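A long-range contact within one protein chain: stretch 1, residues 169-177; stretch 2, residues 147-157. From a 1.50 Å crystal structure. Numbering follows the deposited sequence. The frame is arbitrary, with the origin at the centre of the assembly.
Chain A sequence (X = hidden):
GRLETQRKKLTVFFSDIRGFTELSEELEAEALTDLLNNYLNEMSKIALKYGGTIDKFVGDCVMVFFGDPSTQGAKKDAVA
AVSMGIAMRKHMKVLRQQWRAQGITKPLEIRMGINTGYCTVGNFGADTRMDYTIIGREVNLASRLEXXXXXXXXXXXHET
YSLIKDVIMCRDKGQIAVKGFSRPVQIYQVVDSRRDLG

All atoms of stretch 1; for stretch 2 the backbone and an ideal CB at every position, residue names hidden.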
# COMPACT_ATOMS: atom_id res chain seq x y z
N MET A 169 11.41 24.12 -10.45
CA MET A 169 11.90 24.85 -9.27
C MET A 169 11.66 24.04 -7.99
O MET A 169 10.56 23.51 -7.75
CB MET A 169 11.10 26.14 -9.10
CG MET A 169 11.66 27.09 -8.15
SD MET A 169 13.13 27.96 -8.75
CE MET A 169 12.42 28.94 -10.08
N CYS A 170 12.71 23.90 -7.17
CA CYS A 170 12.68 23.04 -5.97
C CYS A 170 13.26 23.85 -4.80
O CYS A 170 14.03 24.80 -5.01
CB CYS A 170 13.55 21.78 -6.18
SG CYS A 170 12.91 20.75 -7.58
N ARG A 171 13.02 23.34 -3.61
CA ARG A 171 13.62 23.91 -2.38
C ARG A 171 14.04 22.78 -1.48
O ARG A 171 13.32 21.85 -1.21
CB ARG A 171 12.48 24.62 -1.69
CG ARG A 171 13.00 25.37 -0.57
CD ARG A 171 11.92 26.26 0.08
NE ARG A 171 10.73 26.72 -0.62
CZ ARG A 171 10.48 27.97 -1.04
NH1 ARG A 171 9.29 28.20 -1.56
NH2 ARG A 171 11.38 28.94 -1.00
N ASP A 172 15.30 22.82 -1.03
CA ASP A 172 15.82 21.86 -0.03
C ASP A 172 14.98 21.78 1.23
O ASP A 172 14.62 22.85 1.82
CB ASP A 172 17.27 22.34 0.28
CG ASP A 172 18.11 21.38 1.09
OD1 ASP A 172 17.62 20.54 1.79
OD2 ASP A 172 19.39 21.56 0.99
N LYS A 173 14.60 20.55 1.59
CA LYS A 173 13.78 20.39 2.82
C LYS A 173 14.52 19.51 3.82
O LYS A 173 13.92 18.80 4.65
CB LYS A 173 12.36 19.89 2.51
CG LYS A 173 11.35 20.38 3.61
CD LYS A 173 10.09 19.54 3.64
CE LYS A 173 9.28 20.03 4.82
NZ LYS A 173 7.94 19.47 4.96
N GLY A 174 15.83 19.59 3.70
CA GLY A 174 16.68 18.79 4.66
C GLY A 174 16.75 17.29 4.29
O GLY A 174 16.81 16.90 3.13
N GLN A 175 16.85 16.48 5.37
CA GLN A 175 17.01 15.05 5.23
C GLN A 175 16.09 14.47 6.30
O GLN A 175 15.89 15.01 7.36
CB GLN A 175 18.48 14.61 5.45
CG GLN A 175 19.52 15.27 4.65
CD GLN A 175 19.83 16.75 5.12
OE1 GLN A 175 19.95 16.96 6.34
NE2 GLN A 175 20.11 17.68 4.21
N ILE A 176 15.43 13.40 5.93
CA ILE A 176 14.50 12.77 6.83
C ILE A 176 14.92 11.33 7.14
O ILE A 176 15.74 10.66 6.42
CB ILE A 176 12.93 12.89 6.40
CG1 ILE A 176 12.63 12.40 4.96
CG2 ILE A 176 12.37 14.33 6.67
CD1 ILE A 176 13.61 11.35 4.36
N ALA A 177 14.37 10.93 8.30
CA ALA A 177 14.37 9.56 8.83
C ALA A 177 13.38 8.72 8.04
O ALA A 177 12.15 8.93 8.19
CB ALA A 177 13.94 9.59 10.30
N UNK A 147 4.85 9.31 2.50
CA UNK A 147 4.35 9.18 3.92
C UNK A 147 4.86 10.37 4.73
O UNK A 147 4.16 10.82 5.66
CB UNK A 147 4.81 7.87 4.56
N UNK A 148 6.01 10.88 4.35
CA UNK A 148 6.68 11.99 5.07
C UNK A 148 6.18 13.34 4.64
O UNK A 148 6.45 14.38 5.29
CB UNK A 148 8.19 11.93 4.86
N UNK A 149 5.55 13.41 3.48
CA UNK A 149 5.16 14.69 2.94
C UNK A 149 3.98 15.24 3.72
O UNK A 149 3.16 14.52 4.33
CB UNK A 149 4.82 14.57 1.45
N UNK A 150 3.93 16.54 3.72
CA UNK A 150 2.83 17.29 4.31
C UNK A 150 1.68 17.51 3.32
O UNK A 150 1.84 17.48 2.06
CB UNK A 150 3.34 18.64 4.82
N UNK A 151 0.46 17.77 3.79
CA UNK A 151 -0.58 18.12 2.87
C UNK A 151 -0.17 19.23 1.92
O UNK A 151 0.31 20.32 2.37
CB UNK A 151 -1.84 18.53 3.64
N UNK A 152 -0.39 18.99 0.63
CA UNK A 152 -0.08 19.98 -0.36
C UNK A 152 1.33 20.00 -0.89
O UNK A 152 1.63 20.91 -1.71
CB UNK A 152 -0.40 21.36 0.22
N UNK A 153 2.13 19.09 -0.43
CA UNK A 153 3.59 19.11 -0.74
C UNK A 153 3.88 17.97 -1.71
O UNK A 153 3.19 16.89 -1.72
CB UNK A 153 4.44 18.97 0.52
N UNK A 154 4.84 18.24 -2.59
CA UNK A 154 5.41 17.23 -3.42
C UNK A 154 6.85 17.11 -2.96
O UNK A 154 7.72 18.03 -3.17
CB UNK A 154 5.29 17.56 -4.91
N UNK A 155 7.17 15.96 -2.44
CA UNK A 155 8.54 15.72 -1.95
C UNK A 155 9.30 14.83 -2.90
O UNK A 155 8.72 13.77 -3.34
CB UNK A 155 8.52 15.09 -0.56
N UNK A 156 10.53 15.11 -3.29
CA UNK A 156 11.28 14.29 -4.19
C UNK A 156 12.66 14.02 -3.58
O UNK A 156 13.14 14.79 -2.69
CB UNK A 156 11.39 14.96 -5.56
N UNK A 157 13.30 12.99 -4.03
CA UNK A 157 14.67 12.65 -3.61
C UNK A 157 15.67 13.42 -4.42
O UNK A 157 15.40 14.12 -5.41
CB UNK A 157 14.94 11.15 -3.75

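Position 147 lies in a helix with nothing of stretch 1 within reach of its CB, so the contact sets no rule; it is Ser147. At 148 the helix is about to end and CA-to-CB points toward stretch 1, where the ideal CB of 148 already sits 4.5 Å from Ile176 CG1. A small or modest apolar side chain would suit. Ala148 supplies the minimum, a light apolar touch. Its carbonyl serves too, since one water donates to Ala148 O at 3.1 Å and accepts from Lys173 NZ at 3.1 Å.

At 149 the backbone leaves helical angles and CB points away, so stretch 1 has no say; the residue is Ser149.

Position 150 is governed by Lys173, whose extended chain, t at all four chi angles, carries NZ of Lys173 to 4.7 Å from the ideal CB of 150. CA-to-CB runs sideways, so the outer part of a side chain has to do the reaching. Aspartate or glutamate would answer the charge; a neutral acceptor could take only the hydrogen bond. Glu150 has chi1 in m, and its OE2 takes a hydrogen bond from Lys173 NZ at 2.6 Å, within a salt bridge.

Positions 151 and 152 are the middle of a type II turn, beyond the reach of stretch 1. The first tolerates many residues and is Ala151. The second has phi 87° and psi 2°, where a CB would be jammed against the preceding carbonyl oxygen; this calls for glycine, and Gly152 is found.

At 153 CB points toward stretch 1 but touches nothing, leaving room for a long side chain to reach the same ammonium. Glutamate or glutamine would fit, with the charge favouring the acid. Glu153, extended through chi1 and chi2, forms a salt bridge from OE2 to Lys173 NZ at 2.7 Å. Its OE1 has a weak hydrogen bond to Lys173 NZ at 3.3 Å and also accepts from Glu150 N at 2.7 Å, tying the turn to the charge cluster.

Position 154 begins a strand, out of reach of stretch 1; it is Ile154. At 155 CA-to-CB points sideways and the ideal CB touches nothing, but the aliphatic part of Lys173 is within reach of a longer side chain, so leucine, methionine or isoleucine could serve. Leu155 brings CD2 to 4.0 Å from Lys173 CD, short of the lysine's charged end.

Position 156 also points sideways, with the Cys170 thiol, a soft apolar partner, some way off. Isoleucine, leucine or methionine could span the gap: Ile156 reaches with CD1, 3.9 Å from Cys170 SG. Position 157 is out of reach; Ser157 caps the helix that follows.

Stretch 2 (147-157) SASEAGEILIS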
# COMPACT_ATOMS: atom_id res chain seq x y z
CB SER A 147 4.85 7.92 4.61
OG SER A 147 4.07 6.89 4.12
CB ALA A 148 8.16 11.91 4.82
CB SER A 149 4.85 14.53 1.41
OG SER A 149 3.70 13.73 1.26
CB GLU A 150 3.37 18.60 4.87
CG GLU A 150 4.34 18.37 6.02
CD GLU A 150 4.81 19.66 6.68
OE1 GLU A 150 3.96 20.27 7.38
OE2 GLU A 150 5.99 20.08 6.56
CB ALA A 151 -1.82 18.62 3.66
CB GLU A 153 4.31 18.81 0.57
CG GLU A 153 5.77 18.95 0.60
CD GLU A 153 6.25 18.92 2.07
OE1 GLU A 153 6.08 17.95 2.76
OE2 GLU A 153 6.84 19.92 2.53
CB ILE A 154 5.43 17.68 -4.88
CG1 ILE A 154 4.04 17.92 -5.31
CG2 ILE A 154 6.08 16.59 -5.75
CD1 ILE A 154 3.88 18.51 -6.77
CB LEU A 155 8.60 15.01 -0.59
CG LEU A 155 8.13 15.83 0.61
CD1 LEU A 155 8.51 15.10 1.92
CD2 LEU A 155 8.91 17.14 0.61
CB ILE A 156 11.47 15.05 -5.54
CG1 ILE A 156 12.34 16.34 -5.47
CG2 ILE A 156 10.10 15.36 -6.10
CD1 ILE A 156 12.73 16.94 -6.83
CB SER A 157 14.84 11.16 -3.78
OG SER A 157 14.86 10.90 -5.21
O HOH W 1 8.58 16.60 5.77
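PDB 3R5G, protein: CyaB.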